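PDB 5B68: 4-alpha-glucanotransferase from Corynebacterium glutamicum, which is an amylomaltase, also called disproportionating enzyme, built on a TIM barrel of the 4-alpha-glucanotransferase family with an N-terminal beta-sandwich domain. Local coordinates for residues A[562-567]-A[649-654]; A[655-660]-A[678-683]. All coordinates share one frame; numbering follows the deposited sequence.

Interaction 1: residues A[562-567]-A[649-654]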
loop_
_atom_site.group_PDB
_atom_site.type_symbol
_atom_site.label_atom_id
_atom_site.label_comp_id
_atom_site.label_asym_id
_atom_site.label_seq_id
_atom_site.Cartn_x
_atom_site.Cartn_y
_atom_site.Cartn_z
ATOM N N LEU A 562 -6.696 11.606 -10.406
ATOM C CA LEU A 562 -6.917 12.718 -11.341
ATOM C C LEU A 562 -8.016 12.360 -12.307
ATOM O O LEU A 562 -8.342 11.168 -12.538
ATOM C CB LEU A 562 -5.649 13.005 -12.144
ATOM C CG LEU A 562 -4.615 13.753 -11.363
ATOM C CD1 LEU A 562 -3.259 13.666 -12.048
ATOM C CD2 LEU A 562 -5.056 15.200 -11.199
ATOM N N PRO A 563 -8.619 13.368 -12.915
ATOM C CA PRO A 563 -9.520 12.997 -14.023
ATOM C C PRO A 563 -8.692 12.335 -15.156
ATOM O O PRO A 563 -7.550 12.697 -15.348
ATOM C CB PRO A 563 -10.088 14.357 -14.460
ATOM C CG PRO A 563 -9.990 15.199 -13.232
ATOM C CD PRO A 563 -8.631 14.827 -12.677
ATOM N N PRO A 564 -9.231 11.317 -15.793
ATOM C CA PRO A 564 -8.568 10.748 -16.967
ATOM C C PRO A 564 -8.266 11.799 -18.024
ATOM O O PRO A 564 -8.865 12.868 -18.022
ATOM C CB PRO A 564 -9.554 9.779 -17.478
ATOM C CG PRO A 564 -10.273 9.312 -16.239
ATOM C CD PRO A 564 -10.474 10.589 -15.488
ATOM N N THR A 565 -7.289 11.513 -18.847
ATOM C CA THR A 565 -6.719 12.548 -19.732
ATOM C C THR A 565 -7.756 13.157 -20.674
ATOM O O THR A 565 -7.661 14.360 -20.946
ATOM C CB THR A 565 -5.562 11.982 -20.474
ATOM O OG1 THR A 565 -4.653 11.428 -19.532
ATOM C CG2 THR A 565 -4.810 13.046 -21.288
ATOM N N ALA A 566 -8.756 12.403 -21.118
ATOM C CA ALA A 566 -9.774 13.008 -21.996
ATOM C C ALA A 566 -10.537 14.100 -21.243
ATOM O O ALA A 566 -10.911 15.128 -21.825
ATOM C CB ALA A 566 -10.745 11.996 -22.541
ATOM N N GLY A 567 -10.800 13.863 -19.961
ATOM C CA GLY A 567 -11.423 14.902 -19.085
ATOM C C GLY A 567 -10.487 16.022 -18.712
ATOM O O GLY A 567 -10.863 17.212 -18.786
ATOM N N CYS A 649 -2.800 4.325 -18.302
ATOM C CA CYS A 649 -4.059 4.097 -17.618
ATOM C C CYS A 649 -5.140 3.620 -18.580
ATOM O O CYS A 649 -5.375 4.204 -19.631
ATOM C CB CYS A 649 -4.507 5.315 -16.842
ATOM S SG CYS A 649 -3.372 5.808 -15.472
ATOM N N LEU A 650 -5.836 2.543 -18.172
ATOM C CA LEU A 650 -6.809 1.895 -18.981
ATOM C C LEU A 650 -7.885 2.900 -19.367
ATOM O O LEU A 650 -8.408 2.857 -20.501
ATOM C CB LEU A 650 -7.478 0.692 -18.240
ATOM C CG LEU A 650 -8.495 -0.097 -19.063
ATOM C CD1 LEU A 650 -7.773 -0.752 -20.250
ATOM C CD2 LEU A 650 -9.231 -1.146 -18.191
ATOM N N VAL A 651 -8.229 3.772 -18.441
ATOM C CA VAL A 651 -9.239 4.809 -18.708
ATOM C C VAL A 651 -8.878 5.628 -19.948
ATOM O O VAL A 651 -9.782 6.068 -20.664
ATOM C CB VAL A 651 -9.433 5.801 -17.510
ATOM C CG1 VAL A 651 -10.157 5.105 -16.370
ATOM C CG2 VAL A 651 -8.155 6.436 -17.012
ATOM N N ASP A 652 -7.598 5.898 -20.118
ATOM C CA ASP A 652 -7.121 6.717 -21.251
ATOM C C ASP A 652 -7.150 5.950 -22.571
ATOM O O ASP A 652 -7.131 6.584 -23.629
ATOM C CB ASP A 652 -5.686 7.231 -21.002
ATOM C CG ASP A 652 -5.649 8.363 -20.016
ATOM O OD1 ASP A 652 -6.747 8.801 -19.633
ATOM O OD2 ASP A 652 -4.563 8.835 -19.675
ATOM N N MET A 653 -7.230 4.620 -22.525
ATOM C CA MET A 653 -7.307 3.798 -23.711
ATOM C C MET A 653 -8.723 3.763 -24.287
ATOM O O MET A 653 -8.902 3.372 -25.443
ATOM C CB MET A 653 -6.748 2.376 -23.456
ATOM C CG MET A 653 -5.378 2.372 -22.885
ATOM S SD MET A 653 -4.706 0.726 -22.628
ATOM C CE MET A 653 -3.751 0.441 -24.141
ATOM N N VAL A 654 -9.745 4.158 -23.511
ATOM C CA VAL A 654 -11.109 4.063 -23.987
ATOM C C VAL A 654 -11.834 5.421 -24.041
ATOM O O VAL A 654 -13.000 5.460 -24.392
ATOM C CB VAL A 654 -11.929 3.070 -23.128
ATOM C CG1 VAL A 654 -11.281 1.719 -23.128
ATOM C CG2 VAL A 654 -12.029 3.581 -21.710
HETATM O O HOH W 1 -9.097 9.546 -20.907
#
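Asp-652 presents its carboxylate to the start of helix 565-569, its side chain crossing that of Thr-565 at about a right angle. Two bonds join the pair. Asp-652 OD1 accepts the backbone N of Thr-565 on its syn side at 2.9 Å, somewhat out of the carboxylate plane, whereas Thr-565 OG1 donates to OD2 at 2.6 Å from above that plane, 35° out of it. The hydroxyl is brought there by a chi1 of -54°, with OG1 beside its own backbone N, which lets one carboxylate bind both groups. Water 1 extends the grip one residue further: it donates to Asp-652 OD1 at 2.8 Å and accepts from Ala-566 N at 2.9 Å. Next to this polar patch, the Pro-564 ring meets Val-651 crosswise, with CG 3.7 Å from Val-651 CG2. Leu-631 and Leu-634 of helix 627-639 pack against Thr-565, and His-635 touches Asp-652, so the bonded groups are buried. With Pro-564 at the N-cap position, the carboxylate faces N-H groups of the first helical turn, probably a favourable electrostatic setting. The contact joins the chain following the adjacent strands 553-556 and 645-649, at the C-terminal end of a TIM barrel.

Interaction 2: residues A[655-660]-A[678-683]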
loop_
_atom_site.group_PDB
_atom_site.type_symbol
_atom_site.label_atom_id
_atom_site.label_comp_id
_atom_site.label_asym_id
_atom_site.label_seq_id
_atom_site.Cartn_x
_atom_site.Cartn_y
_atom_site.Cartn_z
ATOM N N GLY A 655 -11.151 6.507 -23.669
ATOM C CA GLY A 655 -11.695 7.858 -23.705
ATOM C C GLY A 655 -12.523 8.265 -22.519
ATOM O O GLY A 655 -13.304 9.174 -22.617
ATOM N N GLU A 656 -12.412 7.525 -21.404
ATOM C CA GLU A 656 -13.137 7.876 -20.128
ATOM C C GLU A 656 -12.923 9.365 -19.768
ATOM O O GLU A 656 -11.781 9.854 -19.754
ATOM C CB GLU A 656 -12.557 6.937 -19.028
ATOM C CG GLU A 656 -13.047 7.128 -17.640
ATOM C CD GLU A 656 -14.472 6.703 -17.474
ATOM O OE1 GLU A 656 -15.334 7.603 -17.661
ATOM O OE2 GLU A 656 -14.769 5.499 -17.177
ATOM N N LYS A 657 -14.000 10.043 -19.439
ATOM C CA LYS A 657 -13.894 11.422 -18.919
ATOM C C LYS A 657 -14.111 11.563 -17.395
ATOM O O LYS A 657 -13.740 12.606 -16.844
ATOM C CB LYS A 657 -14.838 12.365 -19.671
ATOM C CG LYS A 657 -14.317 12.661 -21.075
ATOM C CD LYS A 657 -15.295 13.410 -21.962
ATOM C CE LYS A 657 -14.668 13.560 -23.346
ATOM N NZ LYS A 657 -15.637 14.024 -24.376
ATOM N N ARG A 658 -14.761 10.573 -16.759
ATOM C CA ARG A 658 -15.072 10.624 -15.300
ATOM C C ARG A 658 -13.906 10.203 -14.344
ATOM O O ARG A 658 -13.357 9.096 -14.477
ATOM C CB ARG A 658 -16.294 9.785 -15.030
ATOM C CG ARG A 658 -17.491 10.188 -15.860
ATOM C CD ARG A 658 -18.776 9.709 -15.250
ATOM N NE ARG A 658 -19.090 8.309 -15.540
ATOM C CZ ARG A 658 -20.159 7.673 -15.041
ATOM N NH1 ARG A 658 -20.405 6.413 -15.346
ATOM N NH2 ARG A 658 -21.015 8.307 -14.227
ATOM N N ALA A 659 -13.552 11.106 -13.396
ATOM C CA ALA A 659 -12.627 10.825 -12.283
ATOM C C ALA A 659 -13.144 9.693 -11.433
ATOM O O ALA A 659 -14.370 9.522 -11.253
ATOM C CB ALA A 659 -12.355 12.045 -11.425
ATOM N N GLN A 660 -12.213 8.833 -11.015
ATOM C CA GLN A 660 -12.577 7.722 -10.139
ATOM C C GLN A 660 -12.673 8.233 -8.686
ATOM O O GLN A 660 -13.524 7.751 -7.914
ATOM C CB GLN A 660 -11.501 6.631 -10.193
ATOM C CG GLN A 660 -11.885 5.323 -9.463
ATOM C CD GLN A 660 -13.146 4.666 -9.943
ATOM O OE1 GLN A 660 -14.182 4.719 -9.269
ATOM N NE2 GLN A 660 -13.091 3.987 -11.124
ATOM N N CYS A 678 -16.094 3.613 -18.700
ATOM C CA CYS A 678 -16.936 3.992 -19.834
ATOM C C CYS A 678 -16.143 4.786 -20.834
ATOM O O CYS A 678 -15.171 5.435 -20.439
ATOM C CB CYS A 678 -18.107 4.831 -19.350
ATOM S SG CYS A 678 -19.266 3.940 -18.255
ATOM N N ASP A 679 -16.620 4.778 -22.110
ATOM C CA ASP A 679 -15.931 5.535 -23.212
ATOM C C ASP A 679 -16.339 7.008 -23.201
ATOM O O ASP A 679 -16.996 7.421 -22.264
ATOM C CB ASP A 679 -16.173 4.886 -24.580
ATOM C CG ASP A 679 -17.678 4.833 -24.972
ATOM O OD1 ASP A 679 -18.498 5.648 -24.423
ATOM O OD2 ASP A 679 -18.014 3.902 -25.751
ATOM N N SER A 680 -15.880 7.811 -24.170
ATOM C CA SER A 680 -16.191 9.254 -24.178
ATOM C C SER A 680 -17.691 9.625 -24.219
ATOM O O SER A 680 -18.086 10.717 -23.766
ATOM C CB SER A 680 -15.457 9.896 -25.337
ATOM O OG SER A 680 -14.066 9.787 -25.089
ATOM N N GLU A 681 -18.511 8.709 -24.728
ATOM C CA GLU A 681 -19.963 8.888 -24.895
ATOM C C GLU A 681 -20.770 8.380 -23.678
ATOM O O GLU A 681 -22.009 8.288 -23.740
ATOM C CB GLU A 681 -20.470 8.111 -26.143
ATOM C CG GLU A 681 -20.032 8.685 -27.498
ATOM C CD GLU A 681 -18.526 8.657 -27.699
ATOM O OE1 GLU A 681 -17.939 7.545 -27.673
ATOM O OE2 GLU A 681 -17.935 9.750 -27.844
ATOM N N GLY A 682 -20.045 7.949 -22.644
ATOM C CA GLY A 682 -20.619 7.478 -21.391
ATOM C C GLY A 682 -21.135 6.081 -21.518
ATOM O O GLY A 682 -21.958 5.694 -20.707
ATOM N N ASN A 683 -20.675 5.302 -22.511
ATOM C CA ASN A 683 -21.061 3.902 -22.633
ATOM C C ASN A 683 -20.070 2.928 -21.973
ATOM O O ASN A 683 -18.868 3.070 -22.201
ATOM C CB ASN A 683 -21.165 3.513 -24.083
ATOM C CG ASN A 683 -22.287 4.253 -24.769
ATOM O OD1 ASN A 683 -23.360 4.428 -24.195
ATOM N ND2 ASN A 683 -21.992 4.799 -25.916
HETATM O O HOH W 2 -16.564 8.905 -19.699
#
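Gly-655 and Ser-680 bring their CA atoms within 4.7 Å, and Glu-656 and Asp-679 theirs within 4.8 Å, so the two irregular segments pass each other in opposite directions. Gly-655 leaves helix 650-654 with a positive phi of 83°. Opposite it, residues 679-682 form a type I beta turn; the backbone of Asp-679 bonds to both Gly-682 and Asn-683, while its OD1 accepts Asn-683 N. A CA-H...O contact brings Glu-656 CA to 3.2 Å from Cys-678 O.

Ser-680 OG lies beside its own backbone N and donates to Gly-655 O at 2.7 Å. The larger share of the polar chemistry belongs to Glu-656, whose chain bends at chi2 (70°), turning CD back toward Cys-678. Its OE2 receives Cys-678 N at 2.8 Å in a nearly straight bond, the donor standing 45° above the carboxylate plane. OE1 works on its own segment, accepting Arg-658 N at 3.2 Å on the anti side. Water 2 also donates to Glu-656 OE1, at 2.7 Å, and it further accepts from Lys-657 N and donates to Asp-679 O, bridging the segments. Arg-658 NH1 is hydrogen-bonded to Ser-281 O; Cys-678 SG sits at the edge of this guanidinium, near its plane, 4.0 Å from NH1. Extended Lys-657 runs past Ser-680, and its NZ makes a long, weak ion pair with Glu-570.

Through Cys-678 N and water 2, Glu-656 ties the chain leaving helix 650-654 to the start of the turn at 679-682. Among the atoms of this contact, the two carboxylate oxygens of this buried residue receive two backbone N-H groups and one water. Donors of this kind would favour the ionised form of Glu-656 and help to stabilise its negative charge.

Interactions 1 and 2 follow in series along the chain, with centres about 8 Å apart, and helix 650-654 leads straight from one into the other. A probable hydrogen bond from Glu-656 N to Val-651 O, 3.1 Å, ties the start of 655-660 back to that helix. Pro-564 belongs to both environments: besides its packing in interaction 1, its CB lies 3.2 Å from Glu-656 O and its CD 3.4 Å from Arg-658 O. The turn of interaction 2 also reaches helix 650-654, with Val-654 O 3.2 Å from Asp-679 CB. The centres of interactions 1 and 2 lie about 22 and 26 Å from the centre of the chain, on the same side of it, and 562-567, 655-660 and 678-683 all touch helix 650-654.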